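Local coordinates for protein aminopeptidase N (Francisella tularensis subsp. tularensis, PDB 5DLL) that removes N-terminal amino acids from peptides as a zinc-dependent M1-family aminopeptidase, probably in the breakdown of intracellular peptides, at residues 603-615 with 672-684. Sequence-based numbering, arbitrary orientation.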
ATOM      1  N   LEU A 603     -28.039  -2.869   4.121  1.00 75.27           N
ATOM      2  CA  LEU A 603     -26.689  -3.387   4.295  1.00 70.23           C
ATOM      3  C   LEU A 603     -25.854  -2.886   3.122  1.00 70.16           C
ATOM      4  O   LEU A 603     -26.323  -2.906   1.978  1.00 59.55           O
ATOM      5  CB  LEU A 603     -26.704  -4.918   4.328  1.00 71.15           C
ATOM      6  CG  LEU A 603     -25.418  -5.626   4.769  1.00 79.54           C
ATOM      7  CD1 LEU A 603     -25.061  -5.287   6.210  1.00 85.39           C
ATOM      8  CD2 LEU A 603     -25.560  -7.131   4.596  1.00 80.41           C
ATOM      9  N   ASP A 604     -24.632  -2.429   3.405  1.00 72.13           N
ATOM     10  CA  ASP A 604     -23.756  -1.888   2.364  1.00 69.25           C
ATOM     11  C   ASP A 604     -23.736  -2.853   1.179  1.00 64.01           C
ATOM     12  O   ASP A 604     -23.346  -4.015   1.307  1.00 48.94           O
ATOM     13  CB  ASP A 604     -22.335  -1.639   2.892  1.00 70.02           C
ATOM     14  CG  ASP A 604     -21.460  -0.855   1.902  1.00 70.92           C
ATOM     15  OD1 ASP A 604     -21.593  -1.051   0.673  1.00 58.33           O
ATOM     16  OD2 ASP A 604     -20.630  -0.040   2.358  1.00 62.90           O
ATOM     17  N   LYS A 605     -24.174  -2.349   0.030  1.00 62.34           N
ATOM     18  CA  LYS A 605     -24.324  -3.156  -1.177  1.00 58.16           C
ATOM     19  C   LYS A 605     -22.971  -3.623  -1.721  1.00 59.63           C
ATOM     20  O   LYS A 605     -22.898  -4.625  -2.430  1.00 55.38           O
ATOM     21  CB  LYS A 605     -25.072  -2.348  -2.240  1.00 63.64           C
ATOM     22  CG  LYS A 605     -26.044  -3.148  -3.079  1.00 63.73           C
ATOM     23  CD  LYS A 605     -27.292  -2.346  -3.421  1.00 62.78           C
ATOM     24  CE  LYS A 605     -28.194  -2.181  -2.208  1.00 64.20           C
ATOM     25  NZ  LYS A 605     -29.556  -1.728  -2.596  1.00 65.53           N
ATOM     26  N   ALA A 606     -21.911  -2.887  -1.392  1.00 58.36           N
ATOM     27  CA  ALA A 606     -20.551  -3.279  -1.746  1.00 55.91           C
ATOM     28  C   ALA A 606     -20.102  -4.465  -0.896  1.00 51.03           C
ATOM     29  O   ALA A 606     -19.470  -5.393  -1.401  1.00 42.09           O
ATOM     30  CB  ALA A 606     -19.600  -2.108  -1.563  1.00 61.93           C
ATOM     31  N   LEU A 607     -20.423  -4.418   0.396  1.00 50.45           N
ATOM     32  CA  LEU A 607     -20.168  -5.535   1.310  1.00 58.73           C
ATOM     33  C   LEU A 607     -20.899  -6.802   0.858  1.00 54.60           C
ATOM     34  O   LEU A 607     -20.353  -7.903   0.942  1.00 49.23           O
ATOM     35  CB  LEU A 607     -20.582  -5.165   2.741  1.00 68.69           C
ATOM     36  CG  LEU A 607     -20.800  -6.295   3.751  1.00 83.97           C
ATOM     37  CD1 LEU A 607     -19.510  -7.050   4.042  1.00 76.72           C
ATOM     38  CD2 LEU A 607     -21.398  -5.717   5.025  1.00102.36           C
ATOM     39  N   ILE A 608     -22.133  -6.637   0.387  1.00 53.21           N
ATOM     40  CA  ILE A 608     -22.888  -7.739  -0.211  1.00 55.75           C
ATOM     41  C   ILE A 608     -22.097  -8.348  -1.381  1.00 53.07           C
ATOM     42  O   ILE A 608     -21.947  -9.568  -1.464  1.00 44.42           O
ATOM     43  CB  ILE A 608     -24.294  -7.281  -0.676  1.00 56.09           C
ATOM     44  CG1 ILE A 608     -25.175  -6.950   0.535  1.00 62.58           C
ATOM     45  CG2 ILE A 608     -24.976  -8.363  -1.499  1.00 62.25           C
ATOM     46  CD1 ILE A 608     -26.480  -6.254   0.196  1.00 60.07           C
ATOM     47  N   SER A 609     -21.579  -7.490  -2.262  1.00 46.00           N
ATOM     48  CA  SER A 609     -20.788  -7.929  -3.418  1.00 45.52           C
ATOM     49  C   SER A 609     -19.573  -8.782  -3.039  1.00 48.39           C
ATOM     50  O   SER A 609     -19.241  -9.728  -3.749  1.00 46.71           O
ATOM     51  CB  SER A 609     -20.320  -6.718  -4.231  1.00 48.40           C
ATOM     52  OG  SER A 609     -21.362  -5.770  -4.377  1.00 56.45           O
ATOM     53  N   ASN A 610     -18.908  -8.435  -1.936  1.00 58.30           N
ATOM     54  CA  ASN A 610     -17.732  -9.184  -1.466  1.00 55.55           C
ATOM     55  C   ASN A 610     -18.109 -10.532  -0.869  1.00 53.07           C
ATOM     56  O   ASN A 610     -17.441 -11.535  -1.124  1.00 48.62           O
ATOM     57  CB  ASN A 610     -16.925  -8.382  -0.430  1.00 56.80           C
ATOM     58  CG  ASN A 610     -15.684  -7.739  -1.022  1.00 62.05           C
ATOM     59  OD1 ASN A 610     -14.582  -7.903  -0.500  1.00 70.41           O
ATOM     60  ND2 ASN A 610     -15.857  -7.012  -2.118  1.00 59.93           N
ATOM     61  N   ALA A 611     -19.174 -10.543  -0.071  1.00 50.82           N
ATOM     62  CA  ALA A 611     -19.642 -11.765   0.582  1.00 52.71           C
ATOM     63  C   ALA A 611     -20.221 -12.774  -0.414  1.00 59.07           C
ATOM     64  O   ALA A 611     -20.083 -13.986  -0.222  1.00 66.89           O
ATOM     65  CB  ALA A 611     -20.666 -11.427   1.651  1.00 52.00           C
ATOM     66  N   LEU A 612     -20.853 -12.277  -1.476  1.00 53.51           N
ATOM     67  CA  LEU A 612     -21.499 -13.148  -2.457  1.00 56.10           C
ATOM     68  C   LEU A 612     -20.552 -13.663  -3.548  1.00 56.20           C
ATOM     69  O   LEU A 612     -20.890 -14.611  -4.262  1.00 43.38           O
ATOM     70  CB  LEU A 612     -22.706 -12.446  -3.096  1.00 58.88           C
ATOM     71  CG  LEU A 612     -23.925 -12.143  -2.213  1.00 51.70           C
ATOM     72  CD1 LEU A 612     -25.052 -11.594  -3.072  1.00 52.33           C
ATOM     73  CD2 LEU A 612     -24.415 -13.352  -1.432  1.00 48.21           C
ATOM     74  N   LEU A 613     -19.377 -13.054  -3.687  1.00 61.49           N
ATOM     75  CA  LEU A 613     -18.397 -13.543  -4.655  1.00 56.41           C
ATOM     76  C   LEU A 613     -17.603 -14.682  -4.023  1.00 55.38           C
ATOM     77  O   LEU A 613     -16.955 -14.498  -2.991  1.00 51.71           O
ATOM     78  CB  LEU A 613     -17.476 -12.412  -5.121  1.00 67.29           C
ATOM     79  CG  LEU A 613     -16.819 -12.571  -6.499  1.00 75.43           C
ATOM     80  CD1 LEU A 613     -17.830 -12.950  -7.578  1.00 77.28           C
ATOM     81  CD2 LEU A 613     -16.094 -11.286  -6.877  1.00 69.29           C
ATOM     82  N   ILE A 614     -17.676 -15.858  -4.645  1.00 61.24           N
ATOM     83  CA  ILE A 614     -17.012 -17.067  -4.142  1.00 62.30           C
ATOM     84  C   ILE A 614     -15.487 -16.867  -4.195  1.00 60.89           C
ATOM     85  O   ILE A 614     -14.972 -16.359  -5.197  1.00 54.80           O
ATOM     86  CB  ILE A 614     -17.426 -18.314  -4.974  1.00 62.71           C
ATOM     87  CG1 ILE A 614     -18.928 -18.596  -4.830  1.00 61.76           C
ATOM     88  CG2 ILE A 614     -16.647 -19.558  -4.563  1.00 61.69           C
ATOM     89  CD1 ILE A 614     -19.332 -19.220  -3.510  1.00 59.46           C
ATOM     90  N   PRO A 615     -14.762 -17.254  -3.118  1.00 49.26           N
ATOM     91  CA  PRO A 615     -13.306 -17.056  -3.105  1.00 47.83           C
ATOM     92  C   PRO A 615     -12.634 -17.577  -4.371  1.00 50.64           C
ATOM     93  O   PRO A 615     -12.917 -18.699  -4.803  1.00 44.77           O
ATOM     94  CB  PRO A 615     -12.838 -17.874  -1.895  1.00 43.54           C
ATOM     95  CG  PRO A 615     -14.024 -17.983  -1.008  1.00 46.24           C
ATOM     96  CD  PRO A 615     -15.253 -17.859  -1.863  1.00 48.80           C
ATOM     97  N   ALA A 672     -21.339   1.326  -4.956  1.00 51.76           N
ATOM     98  CA  ALA A 672     -21.724   0.022  -4.398  1.00 50.29           C
ATOM     99  C   ALA A 672     -22.764  -0.693  -5.256  1.00 50.91           C
ATOM    100  O   ALA A 672     -22.764  -1.923  -5.348  1.00 48.72           O
ATOM    101  CB  ALA A 672     -22.253   0.192  -2.982  1.00 50.57           C
ATOM    102  N   LYS A 673     -23.651   0.095  -5.863  1.00 56.53           N
ATOM    103  CA  LYS A 673     -24.680  -0.402  -6.786  1.00 53.75           C
ATOM    104  C   LYS A 673     -24.001  -1.080  -7.977  1.00 49.52           C
ATOM    105  O   LYS A 673     -24.332  -2.215  -8.328  1.00 44.26           O
ATOM    106  CB  LYS A 673     -25.561   0.766  -7.273  1.00 55.90           C
ATOM    107  CG  LYS A 673     -27.067   0.524  -7.289  1.00 57.90           C
ATOM    108  CD  LYS A 673     -27.816   1.852  -7.155  1.00 63.97           C
ATOM    109  CE  LYS A 673     -29.228   1.829  -7.736  1.00 75.07           C
ATOM    110  NZ  LYS A 673     -30.265   1.223  -6.852  1.00 70.88           N
ATOM    111  N   ARG A 674     -23.027  -0.378  -8.561  1.00 47.17           N
ATOM    112  CA  ARG A 674     -22.321  -0.832  -9.765  1.00 41.59           C
ATOM    113  C   ARG A 674     -21.549  -2.135  -9.601  1.00 44.26           C
ATOM    114  O   ARG A 674     -21.365  -2.874 -10.570  1.00 42.12           O
ATOM    115  CB  ARG A 674     -21.352   0.246 -10.265  1.00 42.94           C
ATOM    116  CG  ARG A 674     -21.970   1.264 -11.209  1.00 44.67           C
ATOM    117  CD  ARG A 674     -20.904   2.152 -11.831  1.00 47.70           C
ATOM    118  NE  ARG A 674     -20.311   3.054 -10.844  1.00 54.90           N
ATOM    119  CZ  ARG A 674     -20.809   4.240 -10.493  1.00 55.79           C
ATOM    120  NH1 ARG A 674     -21.925   4.704 -11.044  1.00 67.29           N
ATOM    121  NH2 ARG A 674     -20.180   4.976  -9.581  1.00 53.85           N
ATOM    122  N   LYS A 675     -21.074  -2.417  -8.395  1.00 47.98           N
ATOM    123  CA  LYS A 675     -20.313  -3.646  -8.194  1.00 54.04           C
ATOM    124  C   LYS A 675     -21.202  -4.834  -7.843  1.00 47.37           C
ATOM    125  O   LYS A 675     -20.932  -5.945  -8.295  1.00 52.80           O
ATOM    126  CB  LYS A 675     -19.162  -3.469  -7.201  1.00 58.04           C
ATOM    127  CG  LYS A 675     -19.524  -2.978  -5.814  1.00 67.27           C
ATOM    128  CD  LYS A 675     -18.267  -2.822  -4.969  1.00 78.42           C
ATOM    129  CE  LYS A 675     -17.355  -1.714  -5.486  1.00 79.35           C
ATOM    130  NZ  LYS A 675     -16.206  -1.453  -4.578  1.00 78.95           N
ATOM    131  N   LEU A 676     -22.266  -4.612  -7.073  1.00 45.11           N
ATOM    132  CA  LEU A 676     -23.265  -5.667  -6.874  1.00 43.50           C
ATOM    133  C   LEU A 676     -23.915  -6.015  -8.211  1.00 44.79           C
ATOM    134  O   LEU A 676     -24.169  -7.187  -8.500  1.00 45.77           O
ATOM    135  CB  LEU A 676     -24.345  -5.259  -5.870  1.00 43.97           C
ATOM    136  CG  LEU A 676     -25.372  -6.365  -5.582  1.00 42.69           C
ATOM    137  CD1 LEU A 676     -24.697  -7.564  -4.934  1.00 47.17           C
ATOM    138  CD2 LEU A 676     -26.521  -5.877  -4.715  1.00 43.33           C
ATOM    139  N   LYS A 677     -24.186  -4.988  -9.015  1.00 40.87           N
ATOM    140  CA  LYS A 677     -24.649  -5.180 -10.386  1.00 37.97           C
ATOM    141  C   LYS A 677     -23.704  -6.104 -11.161  1.00 38.47           C
ATOM    142  O   LYS A 677     -24.153  -7.002 -11.870  1.00 41.13           O
ATOM    143  CB  LYS A 677     -24.774  -3.831 -11.098  1.00 38.58           C
ATOM    144  CG  LYS A 677     -25.043  -3.951 -12.590  1.00 45.25           C
ATOM    145  CD  LYS A 677     -25.449  -2.631 -13.220  1.00 49.59           C
ATOM    146  CE  LYS A 677     -24.353  -1.589 -13.107  1.00 52.65           C
ATOM    147  NZ  LYS A 677     -24.556  -0.502 -14.103  1.00 59.31           N
ATOM    148  N   GLY A 678     -22.398  -5.870 -11.022  1.00 37.94           N
ATOM    149  CA  GLY A 678     -21.378  -6.687 -11.675  1.00 36.75           C
ATOM    150  C   GLY A 678     -21.317  -8.115 -11.162  1.00 40.24           C
ATOM    151  O   GLY A 678     -21.158  -9.053 -11.950  1.00 44.87           O
ATOM    152  N   VAL A 679     -21.432  -8.286  -9.846  1.00 39.09           N
ATOM    153  CA  VAL A 679     -21.462  -9.623  -9.242  1.00 39.41           C
ATOM    154  C   VAL A 679     -22.650 -10.415  -9.776  1.00 42.94           C
ATOM    155  O   VAL A 679     -22.514 -11.585 -10.133  1.00 52.92           O
ATOM    156  CB  VAL A 679     -21.540  -9.566  -7.702  1.00 36.91           C
ATOM    157  CG1 VAL A 679     -21.795 -10.953  -7.112  1.00 36.32           C
ATOM    158  CG2 VAL A 679     -20.260  -8.972  -7.135  1.00 37.27           C
ATOM    159  N   CYS A 680     -23.812  -9.769  -9.826  1.00 43.63           N
ATOM    160  CA  CYS A 680     -25.009 -10.377 -10.403  1.00 47.01           C
ATOM    161  C   CYS A 680     -24.759 -10.849 -11.830  1.00 43.17           C
ATOM    162  O   CYS A 680     -25.057 -11.992 -12.167  1.00 44.82           O
ATOM    163  CB  CYS A 680     -26.180  -9.390 -10.390  1.00 49.71           C
ATOM    164  SG  CYS A 680     -26.820  -9.027  -8.742  1.00 48.10           S
ATOM    165  N   LEU A 681     -24.191  -9.969 -12.650  1.00 45.02           N
ATOM    166  CA  LEU A 681     -23.946 -10.269 -14.063  1.00 51.45           C
ATOM    167  C   LEU A 681     -22.956 -11.421 -14.289  1.00 47.23           C
ATOM    168  O   LEU A 681     -23.043 -12.108 -15.309  1.00 47.47           O
ATOM    169  CB  LEU A 681     -23.467  -9.010 -14.805  1.00 52.87           C
ATOM    170  CG  LEU A 681     -23.267  -9.132 -16.323  1.00 53.84           C
ATOM    171  CD1 LEU A 681     -24.535  -9.611 -17.018  1.00 54.76           C
ATOM    172  CD2 LEU A 681     -22.798  -7.807 -16.904  1.00 51.52           C
ATOM    173  N   SER A 682     -22.027 -11.630 -13.356  1.00 43.22           N
ATOM    174  CA  SER A 682     -21.071 -12.740 -13.461  1.00 46.51           C
ATOM    175  C   SER A 682     -21.768 -14.072 -13.211  1.00 45.64           C
ATOM    176  O   SER A 682     -21.457 -15.064 -13.867  1.00 44.08           O
ATOM    177  CB  SER A 682     -19.872 -12.568 -12.506  1.00 53.21           C
ATOM    178  OG  SER A 682     -20.116 -13.112 -11.216  1.00 53.74           O
ATOM    179  N   TYR A 683     -22.713 -14.086 -12.273  1.00 43.65           N
ATOM    180  CA  TYR A 683     -23.499 -15.292 -12.006  1.00 42.69           C
ATOM    181  C   TYR A 683     -24.471 -15.624 -13.141  1.00 45.82           C
ATOM    182  O   TYR A 683     -24.806 -16.788 -13.345  1.00 48.92           O
ATOM    183  CB  TYR A 683     -24.259 -15.166 -10.690  1.00 38.53           C
ATOM    184  CG  TYR A 683     -23.422 -15.492  -9.481  1.00 36.06           C
ATOM    185  CD1 TYR A 683     -23.211 -16.815  -9.096  1.00 35.67           C
ATOM    186  CD2 TYR A 683     -22.843 -14.482  -8.718  1.00 33.92           C
ATOM    187  CE1 TYR A 683     -22.445 -17.120  -7.983  1.00 35.82           C
ATOM    188  CE2 TYR A 683     -22.079 -14.775  -7.604  1.00 35.32           C
ATOM    189  CZ  TYR A 683     -21.883 -16.096  -7.239  1.00 35.67           C
ATOM    190  OH  TYR A 683     -21.119 -16.390  -6.133  1.00 37.44           O
ATOM    191  N   LEU A 684     -24.919 -14.609 -13.876  1.00 43.79           N
ATOM    192  CA  LEU A 684     -25.761 -14.835 -15.052  1.00 49.36           C
ATOM    193  C   LEU A 684     -24.983 -15.497 -16.206  1.00 50.33           C
ATOM    194  O   LEU A 684     -25.572 -16.204 -17.036  1.00 50.50           O
ATOM    195  CB  LEU A 684     -26.405 -13.520 -15.513  1.00 50.81           C
ATOM    196  CG  LEU A 684     -27.386 -12.861 -14.527  1.00 53.32           C
ATOM    197  CD1 LEU A 684     -27.813 -11.487 -15.033  1.00 48.79           C
ATOM    198  CD2 LEU A 684     -28.603 -13.741 -14.255  1.00 50.10           C
TER
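S609 faces L676 where helix 605-612 packs almost parallel against helix 672-684; their axes approach to 7.9 Å at a crossing angle of 26°. The serine is a knob in a hole formed by A672, K675, L676 and V679. Its CB meets CG2 of V679, while OG reaches the backbone between K675 and L676. S609 OG lies 3.1 Å from L676 N, but the poor angle argues against a bond; the hydroxyl of S609 instead donates within its own helix, OG to K605 O at 2.7 Å, and that oxygen also accepts from S609 N.

L676 can be traced outward from CB, which lies against S609 OG. CG approaches CG of K605, and the branches then diverge: L676 CD1 meets I608 CG2 at 3.5 Å, whereas CD2 lies beside CG and CD of K605. CG stands anti to the backbone N (chi1 -177°), which carries the fork across to helix 605-612, and chi2 of 63° sends one methyl to I608 and the other to K605. Beyond the segments, V654 of helix 648-658 also touches L676.

Near the start of helix 605-612, CB of A606 and CB of A672 are 3.8 Å apart, and these small side chains match the close backbones, A606 CA lying 4.4 Å from A672 CA. D604 is the N-cap of that helix, its OD1 accepting from A606 N while OD2 bonds to S348.

Farther along, toward I614, Y683 OH donates to L612 O over 2.6 Å, with a C=O...donor angle of 166°. W651 stacks with the tyrosine ring.

Both segments belong to the helical C-terminal region related to ARM repeats, away from the zinc site. The contact is thus held mainly by apolar packing, lysine methylenes included; the S609 hydroxyl spends its proton on its own helix, and Y683 OH to L612 O is the single hydrogen bond between the two segments.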